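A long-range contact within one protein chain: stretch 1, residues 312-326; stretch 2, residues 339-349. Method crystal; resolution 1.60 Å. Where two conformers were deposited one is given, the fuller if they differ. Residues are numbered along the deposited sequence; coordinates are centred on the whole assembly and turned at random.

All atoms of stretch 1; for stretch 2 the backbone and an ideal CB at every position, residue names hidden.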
# COMPACT_ATOMS: atom_id res chain seq x y z
N GLU A 312 -30.38 1.18 20.12
CA GLU A 312 -28.98 1.48 20.38
C GLU A 312 -28.24 1.94 19.12
O GLU A 312 -27.45 2.90 19.17
CB GLU A 312 -28.29 0.25 20.94
CG GLU A 312 -26.86 0.50 21.35
CD GLU A 312 -26.24 -0.68 22.07
OE1 GLU A 312 -26.94 -1.72 22.21
OE2 GLU A 312 -25.07 -0.56 22.49
N TYR A 313 -28.46 1.24 18.00
CA TYR A 313 -27.85 1.61 16.71
C TYR A 313 -28.92 1.52 15.64
O TYR A 313 -29.37 0.40 15.33
CB TYR A 313 -26.73 0.65 16.32
CG TYR A 313 -25.52 0.77 17.22
CD1 TYR A 313 -24.65 1.85 17.08
CD2 TYR A 313 -25.32 -0.12 18.23
CE1 TYR A 313 -23.56 1.98 17.91
CE2 TYR A 313 -24.25 0.03 19.11
CZ TYR A 313 -23.38 1.08 18.93
OH TYR A 313 -22.30 1.19 19.78
N PRO A 314 -29.29 2.65 15.01
CA PRO A 314 -30.17 2.61 13.85
C PRO A 314 -29.65 1.74 12.70
O PRO A 314 -28.44 1.41 12.63
CB PRO A 314 -30.24 4.06 13.39
CG PRO A 314 -29.83 4.87 14.57
CD PRO A 314 -28.89 4.03 15.33
N PHE A 315 -30.53 1.36 11.80
CA PHE A 315 -30.13 0.58 10.66
C PHE A 315 -29.03 1.33 9.88
O PHE A 315 -29.08 2.56 9.72
CB PHE A 315 -31.29 0.22 9.73
CG PHE A 315 -32.24 -0.82 10.30
CD1 PHE A 315 -31.76 -2.00 10.83
CD2 PHE A 315 -33.61 -0.63 10.24
CE1 PHE A 315 -32.62 -2.99 11.32
CE2 PHE A 315 -34.50 -1.63 10.75
CZ PHE A 315 -34.02 -2.78 11.26
N HIS A 316 -28.01 0.56 9.50
CA HIS A 316 -26.84 1.04 8.78
C HIS A 316 -25.81 1.73 9.70
O HIS A 316 -24.85 2.30 9.21
CB HIS A 316 -27.19 1.88 7.55
CG HIS A 316 -28.02 1.13 6.55
ND1 HIS A 316 -27.61 -0.03 5.94
CD2 HIS A 316 -29.25 1.40 6.06
CE1 HIS A 316 -28.56 -0.45 5.12
NE2 HIS A 316 -29.57 0.41 5.17
N GLN A 317 -26.03 1.67 11.01
CA GLN A 317 -25.13 2.32 11.99
C GLN A 317 -24.45 1.34 12.98
O GLN A 317 -23.94 1.76 14.01
CB GLN A 317 -25.86 3.47 12.73
CG GLN A 317 -26.39 4.49 11.75
CD GLN A 317 -26.79 5.79 12.38
OE1 GLN A 317 -26.29 6.15 13.45
NE2 GLN A 317 -27.70 6.50 11.73
N LEU A 318 -24.44 0.04 12.70
CA LEU A 318 -23.76 -0.90 13.59
C LEU A 318 -22.26 -0.66 13.65
O LEU A 318 -21.66 -0.31 12.63
CB LEU A 318 -24.03 -2.34 13.22
CG LEU A 318 -25.46 -2.85 13.51
CD1 LEU A 318 -25.64 -4.20 12.80
CD2 LEU A 318 -25.78 -2.96 14.98
N PRO A 319 -21.67 -0.85 14.83
CA PRO A 319 -20.18 -0.76 14.97
C PRO A 319 -19.48 -2.03 14.51
O PRO A 319 -18.90 -2.78 15.30
CB PRO A 319 -20.02 -0.50 16.45
CG PRO A 319 -21.08 -1.30 17.05
CD PRO A 319 -22.29 -1.15 16.13
N ASN A 320 -19.58 -2.30 13.20
CA ASN A 320 -19.10 -3.56 12.66
C ASN A 320 -17.61 -3.70 12.74
O ASN A 320 -17.10 -4.80 12.88
CB ASN A 320 -19.71 -3.88 11.29
CG ASN A 320 -19.80 -2.69 10.35
OD1 ASN A 320 -19.04 -1.75 10.44
ND2 ASN A 320 -20.78 -2.72 9.42
N ASN A 321 -16.92 -2.57 12.63
CA ASN A 321 -15.49 -2.48 12.89
C ASN A 321 -14.60 -3.50 12.19
O ASN A 321 -13.65 -4.06 12.81
CB ASN A 321 -15.22 -2.55 14.41
CG ASN A 321 -13.86 -1.90 14.79
OD1 ASN A 321 -13.32 -1.04 14.05
ND2 ASN A 321 -13.28 -2.38 15.86
N HIS A 322 -14.87 -3.72 10.91
CA HIS A 322 -13.94 -4.58 10.17
C HIS A 322 -12.61 -3.87 9.91
O HIS A 322 -12.56 -2.66 9.77
CB HIS A 322 -14.58 -5.06 8.87
CG HIS A 322 -15.86 -5.81 9.10
ND1 HIS A 322 -15.92 -6.93 9.90
CD2 HIS A 322 -17.14 -5.60 8.65
CE1 HIS A 322 -17.18 -7.36 9.97
NE2 HIS A 322 -17.93 -6.59 9.20
N LEU A 323 -11.53 -4.66 9.85
CA LEU A 323 -10.22 -4.15 9.55
C LEU A 323 -9.99 -4.34 8.04
O LEU A 323 -9.69 -5.44 7.57
CB LEU A 323 -9.14 -4.88 10.37
CG LEU A 323 -7.69 -4.51 10.09
CD1 LEU A 323 -7.44 -3.04 10.23
CD2 LEU A 323 -6.80 -5.31 11.07
N VAL A 324 -10.15 -3.24 7.30
CA VAL A 324 -10.12 -3.23 5.83
C VAL A 324 -8.93 -2.43 5.37
O VAL A 324 -8.85 -1.23 5.66
CB VAL A 324 -11.42 -2.58 5.24
CG1 VAL A 324 -11.38 -2.56 3.71
CG2 VAL A 324 -12.63 -3.35 5.71
N ASP A 325 -7.95 -3.12 4.77
CA ASP A 325 -6.68 -2.50 4.34
C ASP A 325 -6.05 -3.28 3.20
O ASP A 325 -6.01 -4.50 3.21
CB ASP A 325 -5.67 -2.49 5.53
CG ASP A 325 -4.33 -1.87 5.18
OD1 ASP A 325 -4.26 -0.64 4.96
OD2 ASP A 325 -3.31 -2.60 5.14
N ASN A 326 -5.58 -2.54 2.20
CA ASN A 326 -4.85 -3.09 1.08
C ASN A 326 -5.68 -4.09 0.28
O ASN A 326 -5.33 -5.24 0.10
CB ASN A 326 -3.54 -3.75 1.52
CG ASN A 326 -2.71 -4.17 0.34
OD1 ASN A 326 -2.84 -3.60 -0.73
ND2 ASN A 326 -1.83 -5.16 0.53
N UNK A 339 -20.24 -0.91 1.81
CA UNK A 339 -20.23 -1.08 3.25
C UNK A 339 -21.28 -0.21 3.92
O UNK A 339 -21.90 0.63 3.28
CB UNK A 339 -18.84 -0.76 3.81
N UNK A 340 -21.53 -0.53 5.18
CA UNK A 340 -22.37 0.31 6.06
C UNK A 340 -21.79 0.30 7.47
O UNK A 340 -20.75 -0.37 7.72
CB UNK A 340 -23.82 -0.18 6.08
N UNK A 341 -22.37 1.08 8.38
CA UNK A 341 -22.01 1.04 9.76
C UNK A 341 -21.47 2.34 10.28
O UNK A 341 -21.31 3.29 9.53
CB UNK A 341 -20.98 -0.07 9.99
N UNK A 342 -21.24 2.39 11.57
CA UNK A 342 -20.66 3.55 12.26
C UNK A 342 -19.28 3.25 12.81
O UNK A 342 -18.95 2.11 13.16
CB UNK A 342 -21.58 4.01 13.40
N UNK A 343 -18.46 4.31 12.94
CA UNK A 343 -17.15 4.15 13.50
C UNK A 343 -16.20 3.54 12.51
O UNK A 343 -16.56 3.22 11.37
CB UNK A 343 -17.21 3.30 14.77
N UNK A 344 -14.97 3.40 12.94
CA UNK A 344 -14.01 2.61 12.20
C UNK A 344 -13.17 3.34 11.15
O UNK A 344 -13.29 4.55 10.95
CB UNK A 344 -14.76 1.47 11.51
N UNK A 345 -12.29 2.54 10.54
CA UNK A 345 -11.23 2.99 9.61
C UNK A 345 -11.19 2.11 8.38
O UNK A 345 -11.40 0.88 8.47
CB UNK A 345 -9.86 2.98 10.29
N UNK A 346 -10.93 2.71 7.23
CA UNK A 346 -10.73 1.97 5.97
C UNK A 346 -9.49 2.62 5.34
O UNK A 346 -9.37 3.84 5.35
CB UNK A 346 -11.95 2.03 5.05
N UNK A 347 -8.49 1.82 4.94
CA UNK A 347 -7.28 2.38 4.36
C UNK A 347 -6.75 1.59 3.18
O UNK A 347 -6.94 0.38 3.06
CB UNK A 347 -6.19 2.48 5.43
N UNK A 348 -6.12 2.31 2.27
CA UNK A 348 -5.35 1.69 1.23
C UNK A 348 -6.22 0.79 0.37
O UNK A 348 -6.00 -0.43 0.23
CB UNK A 348 -4.19 0.90 1.83
N UNK A 349 -7.22 1.41 -0.24
CA UNK A 349 -8.19 0.73 -1.09
C UNK A 349 -7.96 1.18 -2.51
O UNK A 349 -7.82 2.36 -2.73
CB UNK A 349 -9.63 1.01 -0.65

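The ideal CB of 339 has nothing of stretch 1 within 5.5 Å, so this contact sets no rule for it; the residue is Met339.

At 340 the CA-to-CB bond points toward stretch 1, and the ideal CB lies 3.8 Å from His316 ND1 and 5.2 Å from Asn320 ND2. Two nitrogens ask for a short acceptor: aspartate, asparagine, perhaps serine. The deposited Asp340 takes a hydrogen bond from His316 ND1 to its OD2 at 2.8 Å, near the plane of the imidazole ring. Asn320 ND2 donates to Asp340 O at 2.9 Å.

Position 341 leaves no choice. With phi/psi of 118/174, a CB would jam against the preceding carbonyl, and it would also stand 2.6 Å from Asn320 OD1 and 2.7 Å from Leu318 O. Gly341 lets the chains close to 4.0 Å between its CA and Gln317 CA, while its N makes a weak hydrogen bond of 2.9 Å to His316 O.

At 342 the bond points sideways, but the ideal CB is 3.3 Å from Gln317 O. A small donor suits, serine above all, since with the hydroxyl turned to that oxygen a threonine methyl would run into Gln317; alanine would fit but make no bond to that oxygen. Ser342, chi1 p, donates from OG to Gln317 O at 2.7 Å, and its N binds Leu318 O at 2.9 Å. A water donates to Ser342 O and accepts a weak bond from Asn321 N.

Position 343 has positive phi, which favours glycine, and is Gly343. At 344 (91/178) a CB would strike the preceding carbonyl, though stretch 1 itself leaves room; it is Gly344.

The ideal CB of 345 meets nothing of stretch 1. In Tyr345 the backbone works through water: one molecule accepts from Val324 N and donates to Tyr345 O.

The ideal CB of 346 is 4.5 Å from Val324 O and the methyls of Val324 are close by, so a beta-branched or other apolar residue suits. Val346 brings CG1 to 4.1 Å from Val324 CG1.

At 347, on the face of Asp325, the ideal CB is 3.7 Å from Asp325 OD1, inviting a short donor such as serine or threonine. Ser347 OG donates to Asp325 OD1 at 2.7 Å, and Ser347 N reaches Val324 O at 3.2 Å.

Position 348, at the corner, has phi/psi 61/60, which asparagine and glycine tolerate well, and its ideal CB is 3.5 Å from Asp325 OD1. Asn348 meets both demands: ND2 makes a weak hydrogen bond to Asp325 OD1 at 2.6 Å.

Position 349 is unconstrained here; it is Val349.

Stretch 2 (339-349) MDGSGGYVSNV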
# COMPACT_ATOMS: atom_id res chain seq x y z
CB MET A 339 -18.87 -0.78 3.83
CG MET A 339 -18.30 0.46 3.39
SD MET A 339 -16.76 0.86 4.32
CE MET A 339 -15.69 -0.43 3.88
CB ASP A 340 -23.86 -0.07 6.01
CG ASP A 340 -24.25 -1.30 6.87
OD1 ASP A 340 -23.39 -1.87 7.56
OD2 ASP A 340 -25.47 -1.71 6.78
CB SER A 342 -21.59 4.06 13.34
OG SER A 342 -21.70 3.19 14.48
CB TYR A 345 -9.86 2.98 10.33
CG TYR A 345 -9.81 4.01 11.45
CD1 TYR A 345 -10.33 3.71 12.70
CD2 TYR A 345 -9.39 5.29 11.24
CE1 TYR A 345 -10.35 4.67 13.72
CE2 TYR A 345 -9.38 6.24 12.25
CZ TYR A 345 -9.98 5.93 13.49
OH TYR A 345 -10.00 6.84 14.50
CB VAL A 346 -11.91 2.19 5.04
CG1 VAL A 346 -11.65 1.58 3.69
CG2 VAL A 346 -13.13 1.62 5.65
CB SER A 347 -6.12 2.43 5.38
OG SER A 347 -5.94 1.16 6.02
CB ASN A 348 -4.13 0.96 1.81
CG ASN A 348 -3.34 1.83 2.80
OD1 ASN A 348 -3.20 3.06 2.62
ND2 ASN A 348 -2.88 1.22 3.88
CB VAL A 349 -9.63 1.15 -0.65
CG1 VAL A 349 -10.69 0.77 -1.67
CG2 VAL A 349 -9.96 0.53 0.71
O HOH W 1 -25.12 -1.41 10.17
O HOH W 2 -16.96 0.31 13.15
O HOH W 3 -12.68 -0.39 11.36
O HOH W 4 -14.12 -0.63 8.25
O HOH W 5 -9.51 -0.80 9.33
O HOH W 6 -7.57 0.50 8.05
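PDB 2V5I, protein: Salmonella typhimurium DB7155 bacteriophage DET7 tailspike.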